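Local coordinates for protein putative hyaluronoglucosaminidase (Clostridium perfringens, PDB 6PWI) that probably hydrolyses terminal N-acetylhexosamine residues from glycans as a secreted family 84 glycoside hydrolase, this chain including its catalytic beta-N-acetylglucosaminidase domain, at residues Q178-W191 with F206-D218. Numbering follows the deposited sequence.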
loop_
_atom_site.group_PDB
_atom_site.type_symbol
_atom_site.label_atom_id
_atom_site.label_comp_id
_atom_site.label_asym_id
_atom_site.label_seq_id
_atom_site.Cartn_x
_atom_site.Cartn_y
_atom_site.Cartn_z
ATOM N N GLN A 178 13.485 -4.541 3.925
ATOM C CA GLN A 178 13.259 -5.967 4.092
ATOM C C GLN A 178 11.770 -6.287 3.910
ATOM O O GLN A 178 11.432 -7.227 3.196
ATOM C CB GLN A 178 13.850 -6.414 5.433
ATOM C CG GLN A 178 13.669 -7.892 5.755
ATOM C CD GLN A 178 13.971 -8.254 7.195
ATOM O OE1 GLN A 178 14.159 -7.400 8.064
ATOM N NE2 GLN A 178 14.006 -9.548 7.472
ATOM N N TRP A 179 10.879 -5.495 4.529
ATOM C CA TRP A 179 9.443 -5.747 4.477
ATOM C C TRP A 179 8.709 -4.583 3.821
ATOM O O TRP A 179 8.973 -3.424 4.128
ATOM C CB TRP A 179 8.861 -6.056 5.864
ATOM C CG TRP A 179 9.610 -7.123 6.596
ATOM C CD1 TRP A 179 10.301 -6.963 7.759
ATOM C CD2 TRP A 179 9.798 -8.500 6.198
ATOM N NE1 TRP A 179 10.891 -8.144 8.124
ATOM C CE2 TRP A 179 10.603 -9.107 7.187
ATOM C CE3 TRP A 179 9.372 -9.289 5.117
ATOM C CZ2 TRP A 179 10.984 -10.454 7.121
ATOM C CZ3 TRP A 179 9.742 -10.618 5.055
ATOM C CH2 TRP A 179 10.546 -11.193 6.042
ATOM N N ARG A 180 7.784 -4.923 2.916
ATOM C CA ARG A 180 6.941 -3.970 2.216
ATOM C C ARG A 180 5.530 -4.545 2.115
ATOM O O ARG A 180 5.327 -5.617 1.546
ATOM C CB ARG A 180 7.481 -3.712 0.807
ATOM C CG ARG A 180 8.967 -3.388 0.742
ATOM C CD ARG A 180 9.548 -3.499 -0.656
ATOM N NE ARG A 180 9.417 -4.816 -1.281
ATOM C CZ ARG A 180 10.198 -5.870 -1.030
ATOM N NH1 ARG A 180 11.181 -5.777 -0.148
ATOM N NH2 ARG A 180 9.994 -7.014 -1.664
ATOM N N GLY A 181 4.552 -3.837 2.684
ATOM C CA GLY A 181 3.178 -4.271 2.526
ATOM C C GLY A 181 2.192 -3.471 3.367
ATOM O O GLY A 181 2.376 -2.282 3.617
ATOM N N PHE A 182 1.137 -4.166 3.792
ATOM C CA PHE A 182 -0.004 -3.543 4.432
ATOM C C PHE A 182 -0.513 -4.475 5.525
ATOM O O PHE A 182 -0.383 -5.693 5.426
ATOM C CB PHE A 182 -1.087 -3.242 3.391
ATOM C CG PHE A 182 -1.518 -4.414 2.542
ATOM C CD1 PHE A 182 -2.674 -5.128 2.844
ATOM C CD2 PHE A 182 -0.778 -4.805 1.429
ATOM C CE1 PHE A 182 -3.076 -6.200 2.054
ATOM C CE2 PHE A 182 -1.176 -5.883 0.646
ATOM C CZ PHE A 182 -2.324 -6.580 0.960
ATOM N N ILE A 183 -1.096 -3.867 6.560
ATOM C CA ILE A 183 -1.642 -4.568 7.708
ATOM C C ILE A 183 -3.100 -4.154 7.868
ATOM O O ILE A 183 -3.407 -2.962 7.890
ATOM C CB ILE A 183 -0.835 -4.237 8.980
ATOM C CG1 ILE A 183 -1.421 -4.939 10.208
ATOM C CG2 ILE A 183 -0.733 -2.730 9.180
ATOM C CD1 ILE A 183 -0.520 -4.918 11.416
ATOM N N GLU A 184 -3.978 -5.149 8.006
ATOM C CA GLU A 184 -5.360 -4.889 8.369
ATOM C C GLU A 184 -5.425 -4.697 9.884
ATOM O O GLU A 184 -5.664 -5.649 10.618
ATOM C CB GLU A 184 -6.243 -6.043 7.883
ATOM C CG GLU A 184 -7.728 -5.766 8.013
ATOM C CD GLU A 184 -8.684 -6.822 7.476
ATOM O OE1 GLU A 184 -8.253 -7.680 6.659
ATOM O OE2 GLU A 184 -9.873 -6.778 7.878
ATOM N N GLY A 185 -5.199 -3.466 10.350
ATOM C CA GLY A 185 -5.047 -3.233 11.779
ATOM C C GLY A 185 -5.745 -1.968 12.282
ATOM O O GLY A 185 -5.292 -1.357 13.250
ATOM N N TYR A 186 -6.861 -1.601 11.642
ATOM C CA TYR A 186 -7.630 -0.426 12.019
ATOM C C TYR A 186 -8.855 -0.852 12.830
ATOM O O TYR A 186 -9.156 -2.035 12.896
ATOM C CB TYR A 186 -8.092 0.294 10.754
ATOM C CG TYR A 186 -8.868 -0.591 9.813
ATOM C CD1 TYR A 186 -10.219 -0.839 10.010
ATOM C CD2 TYR A 186 -8.242 -1.207 8.738
ATOM C CE1 TYR A 186 -10.933 -1.660 9.149
ATOM C CE2 TYR A 186 -8.942 -2.030 7.871
ATOM C CZ TYR A 186 -10.290 -2.257 8.078
ATOM O OH TYR A 186 -10.976 -3.072 7.230
ATOM N N TYR A 187 -9.559 0.118 13.427
ATOM C CA TYR A 187 -10.870 -0.083 14.027
ATOM C C TYR A 187 -11.937 0.233 12.986
ATOM O O TYR A 187 -11.992 1.341 12.466
ATOM C CB TYR A 187 -11.066 0.825 15.243
ATOM C CG TYR A 187 -10.076 0.601 16.362
ATOM C CD1 TYR A 187 -10.368 -0.261 17.414
ATOM C CD2 TYR A 187 -8.838 1.241 16.369
ATOM C CE1 TYR A 187 -9.458 -0.481 18.440
ATOM C CE2 TYR A 187 -7.919 1.032 17.388
ATOM C CZ TYR A 187 -8.231 0.169 18.428
ATOM O OH TYR A 187 -7.337 -0.042 19.441
ATOM N N GLY A 188 -12.773 -0.754 12.671
ATOM C CA GLY A 188 -13.751 -0.560 11.620
ATOM C C GLY A 188 -14.279 -1.886 11.087
ATOM O O GLY A 188 -14.089 -2.931 11.711
ATOM N N ILE A 189 -14.964 -1.809 9.939
ATOM C CA ILE A 189 -15.522 -2.971 9.274
ATOM C C ILE A 189 -14.375 -3.714 8.591
ATOM O O ILE A 189 -13.605 -3.117 7.836
ATOM C CB ILE A 189 -16.618 -2.545 8.279
ATOM C CG1 ILE A 189 -17.761 -1.807 8.985
ATOM C CG2 ILE A 189 -17.106 -3.737 7.473
ATOM C CD1 ILE A 189 -18.799 -1.235 8.052
ATOM N N PRO A 190 -14.217 -5.034 8.841
ATOM C CA PRO A 190 -13.117 -5.790 8.244
ATOM C C PRO A 190 -13.284 -5.864 6.728
ATOM O O PRO A 190 -14.395 -5.759 6.210
ATOM C CB PRO A 190 -13.234 -7.176 8.897
ATOM C CG PRO A 190 -14.680 -7.273 9.341
ATOM C CD PRO A 190 -15.089 -5.860 9.695
ATOM N N TRP A 191 -12.166 -6.019 6.018
ATOM C CA TRP A 191 -12.246 -6.236 4.587
ATOM C C TRP A 191 -12.918 -7.578 4.318
ATOM O O TRP A 191 -12.773 -8.523 5.097
ATOM C CB TRP A 191 -10.849 -6.195 3.962
ATOM C CG TRP A 191 -10.138 -4.884 4.103
ATOM C CD1 TRP A 191 -10.687 -3.635 4.169
ATOM C CD2 TRP A 191 -8.716 -4.694 4.138
ATOM N NE1 TRP A 191 -9.709 -2.687 4.273
ATOM C CE2 TRP A 191 -8.489 -3.306 4.256
ATOM C CE3 TRP A 191 -7.622 -5.563 4.099
ATOM C CZ2 TRP A 191 -7.205 -2.769 4.334
ATOM C CZ3 TRP A 191 -6.355 -5.036 4.187
ATOM C CH2 TRP A 191 -6.153 -3.658 4.298
ATOM N N PHE A 206 3.521 -4.877 -7.374
ATOM C CA PHE A 206 4.486 -3.833 -7.053
ATOM C C PHE A 206 5.523 -4.323 -6.038
ATOM O O PHE A 206 6.158 -3.525 -5.350
ATOM C CB PHE A 206 3.775 -2.507 -6.756
ATOM C CG PHE A 206 2.823 -2.109 -7.854
ATOM C CD1 PHE A 206 3.298 -1.652 -9.077
ATOM C CD2 PHE A 206 1.452 -2.249 -7.687
ATOM C CE1 PHE A 206 2.419 -1.327 -10.100
ATOM C CE2 PHE A 206 0.574 -1.931 -8.713
ATOM C CZ PHE A 206 1.061 -1.471 -9.919
ATOM N N LYS A 207 5.704 -5.649 -5.978
ATOM C CA LYS A 207 6.816 -6.286 -5.283
ATOM C C LYS A 207 6.652 -6.208 -3.764
ATOM O O LYS A 207 7.635 -6.308 -3.032
ATOM C CB LYS A 207 8.157 -5.691 -5.728
ATOM C CG LYS A 207 8.433 -5.742 -7.225
ATOM C CD LYS A 207 9.870 -5.399 -7.553
ATOM C CE LYS A 207 10.232 -5.596 -9.008
ATOM N NZ LYS A 207 9.603 -4.573 -9.873
ATOM N N MET A 208 5.411 -6.043 -3.289
ATOM C CA MET A 208 5.127 -6.144 -1.866
ATOM C C MET A 208 5.262 -7.603 -1.431
ATOM O O MET A 208 5.049 -8.508 -2.237
ATOM C CB MET A 208 3.722 -5.626 -1.542
ATOM C CG MET A 208 3.647 -4.112 -1.544
ATOM S SD MET A 208 2.051 -3.470 -0.985
ATOM C CE MET A 208 2.577 -2.088 0.028
ATOM N N ASN A 209 5.614 -7.826 -0.157
ATOM C CA ASN A 209 5.887 -9.179 0.301
ATOM C C ASN A 209 5.087 -9.526 1.559
ATOM O O ASN A 209 5.253 -10.616 2.096
ATOM C CB ASN A 209 7.393 -9.457 0.422
ATOM C CG ASN A 209 8.141 -8.612 1.439
ATOM O OD1 ASN A 209 7.544 -7.923 2.268
ATOM N ND2 ASN A 209 9.464 -8.678 1.408
ATOM N N SER A 210 4.212 -8.617 2.018
ATOM C CA SER A 210 3.618 -8.755 3.339
ATOM C C SER A 210 2.165 -8.299 3.353
ATOM O O SER A 210 1.867 -7.155 3.017
ATOM C CB SER A 210 4.400 -7.971 4.357
ATOM O OG SER A 210 5.694 -8.522 4.526
ATOM N N TYR A 211 1.276 -9.201 3.778
ATOM C CA TYR A 211 -0.046 -8.810 4.239
ATOM C C TYR A 211 -0.200 -9.300 5.673
ATOM O O TYR A 211 -0.309 -10.499 5.900
ATOM C CB TYR A 211 -1.151 -9.355 3.331
ATOM C CG TYR A 211 -2.536 -9.344 3.937
ATOM C CD1 TYR A 211 -2.973 -8.290 4.730
ATOM C CD2 TYR A 211 -3.428 -10.379 3.701
ATOM C CE1 TYR A 211 -4.244 -8.276 5.287
ATOM C CE2 TYR A 211 -4.704 -10.383 4.251
ATOM C CZ TYR A 211 -5.114 -9.326 5.043
ATOM O OH TYR A 211 -6.367 -9.317 5.580
ATOM N N ILE A 212 -0.162 -8.369 6.633
ATOM C CA ILE A 212 -0.307 -8.761 8.022
ATOM C C ILE A 212 -1.790 -8.763 8.370
ATOM O O ILE A 212 -2.450 -7.728 8.333
ATOM C CB ILE A 212 0.529 -7.880 8.965
ATOM C CG1 ILE A 212 2.019 -7.968 8.627
ATOM C CG2 ILE A 212 0.264 -8.264 10.415
ATOM C CD1 ILE A 212 2.754 -6.671 8.827
ATOM N N PHE A 213 -2.286 -9.965 8.680
ATOM C CA PHE A 213 -3.675 -10.221 9.008
ATOM C C PHE A 213 -3.875 -10.032 10.511
ATOM O O PHE A 213 -3.546 -10.922 11.294
ATOM C CB PHE A 213 -4.011 -11.644 8.559
ATOM C CG PHE A 213 -5.427 -12.105 8.777
ATOM C CD1 PHE A 213 -6.422 -11.802 7.863
ATOM C CD2 PHE A 213 -5.754 -12.883 9.877
ATOM C CE1 PHE A 213 -7.720 -12.249 8.055
ATOM C CE2 PHE A 213 -7.051 -13.333 10.071
ATOM C CZ PHE A 213 -8.031 -13.019 9.156
ATOM N N ALA A 214 -4.411 -8.864 10.899
ATOM C CA ALA A 214 -4.648 -8.550 12.303
ATOM C C ALA A 214 -6.042 -7.946 12.524
ATOM O O ALA A 214 -6.191 -6.995 13.293
ATOM C CB ALA A 214 -3.553 -7.637 12.805
ATOM N N PRO A 215 -7.121 -8.484 11.907
ATOM C CA PRO A 215 -8.445 -7.872 12.030
ATOM C C PRO A 215 -8.967 -8.040 13.454
ATOM O O PRO A 215 -8.851 -9.117 14.034
ATOM C CB PRO A 215 -9.317 -8.650 11.035
ATOM C CG PRO A 215 -8.615 -9.992 10.872
ATOM C CD PRO A 215 -7.142 -9.731 11.123
ATOM N N LYS A 216 -9.549 -6.969 14.002
ATOM C CA LYS A 216 -9.794 -6.871 15.436
ATOM C C LYS A 216 -10.984 -7.724 15.870
ATOM O O LYS A 216 -11.153 -7.968 17.060
ATOM C CB LYS A 216 -9.933 -5.408 15.866
ATOM C CG LYS A 216 -8.612 -4.667 15.969
ATOM C CD LYS A 216 -8.755 -3.175 15.965
ATOM C CE LYS A 216 -7.437 -2.481 15.685
ATOM N NZ LYS A 216 -6.429 -2.775 16.729
ATOM N N ASP A 217 -11.779 -8.195 14.906
ATOM C CA ASP A 217 -13.030 -8.875 15.195
ATOM C C ASP A 217 -12.837 -10.391 15.201
ATOM O O ASP A 217 -13.770 -11.127 15.507
ATOM C CB ASP A 217 -14.124 -8.455 14.208
ATOM C CG ASP A 217 -14.036 -9.119 12.836
ATOM O OD1 ASP A 217 -12.975 -8.988 12.169
ATOM O OD2 ASP A 217 -15.034 -9.763 12.436
ATOM N N ASP A 218 -11.639 -10.861 14.839
ATOM C CA ASP A 218 -11.392 -12.290 14.764
ATOM C C ASP A 218 -11.106 -12.826 16.163
ATOM O O ASP A 218 -10.024 -12.629 16.709
ATOM C CB ASP A 218 -10.279 -12.621 13.767
ATOM C CG ASP A 218 -10.052 -14.109 13.553
ATOM O OD1 ASP A 218 -10.581 -14.918 14.344
ATOM O OD2 ASP A 218 -9.346 -14.450 12.586
HETATM O O HOH W 1 7.529 -3.038 -2.892
HETATM O O HOH W 2 -8.817 -4.711 12.239
#
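Asn209 OD1 takes two bonds from opposite faces of its amide plane, one from the backbone N of Arg180 (3.1 Å) and one from Ser210 OG. The same amide sends ND2 to Gln178 O, a nearly straight bond (168°) lying in the amide plane. A chi1 of 63° turns this amide toward 178-180, where its two backbone bonds bracket Trp179, while Asn209 N bonds Arg180 O (2.8 Å). Arg180 bends back at chi3 and grips Lys207 O side-on with NE and NH2 (2.8 Å for NH2), while its NH1 forms a salt bridge with Asp126. Parallel pairing follows: Phe182 N bonds Ser210 O, Ile212 N bonds Phe182 O, and Glu184 N bonds Ile212 O. On the helix-facing side the Phe182 and Tyr211 rings are 19° from parallel but displaced, hardly overlapping, and Met208 SD sits at the Phe182 edge; on the barrel-interior face Ile183 CD1 packs on Ile212 CG2. Tyr211 OH donates to Glu184 OE1 (2.7 Å), the carboxylate nearly coplanar with the ring; Arg196 salt-bridges OE1, and Trp191 N hydrogen-bonds OE2 from above the carboxylate plane. In the loops beyond, Lys216 lays CE over the Tyr187 ring, its NZ 4.2 Å from the centroid in a cation-pi contact; its side chain is about 7 Å from that of Asp299, the predicted proton donor. Strands 179-184 and 210-213, the first two of the closed TIM-type barrel, form a beta-alpha-beta unit with helix 193-204, which covers Phe182 and Tyr211; strands 418-423 and 250-255 flank the pair.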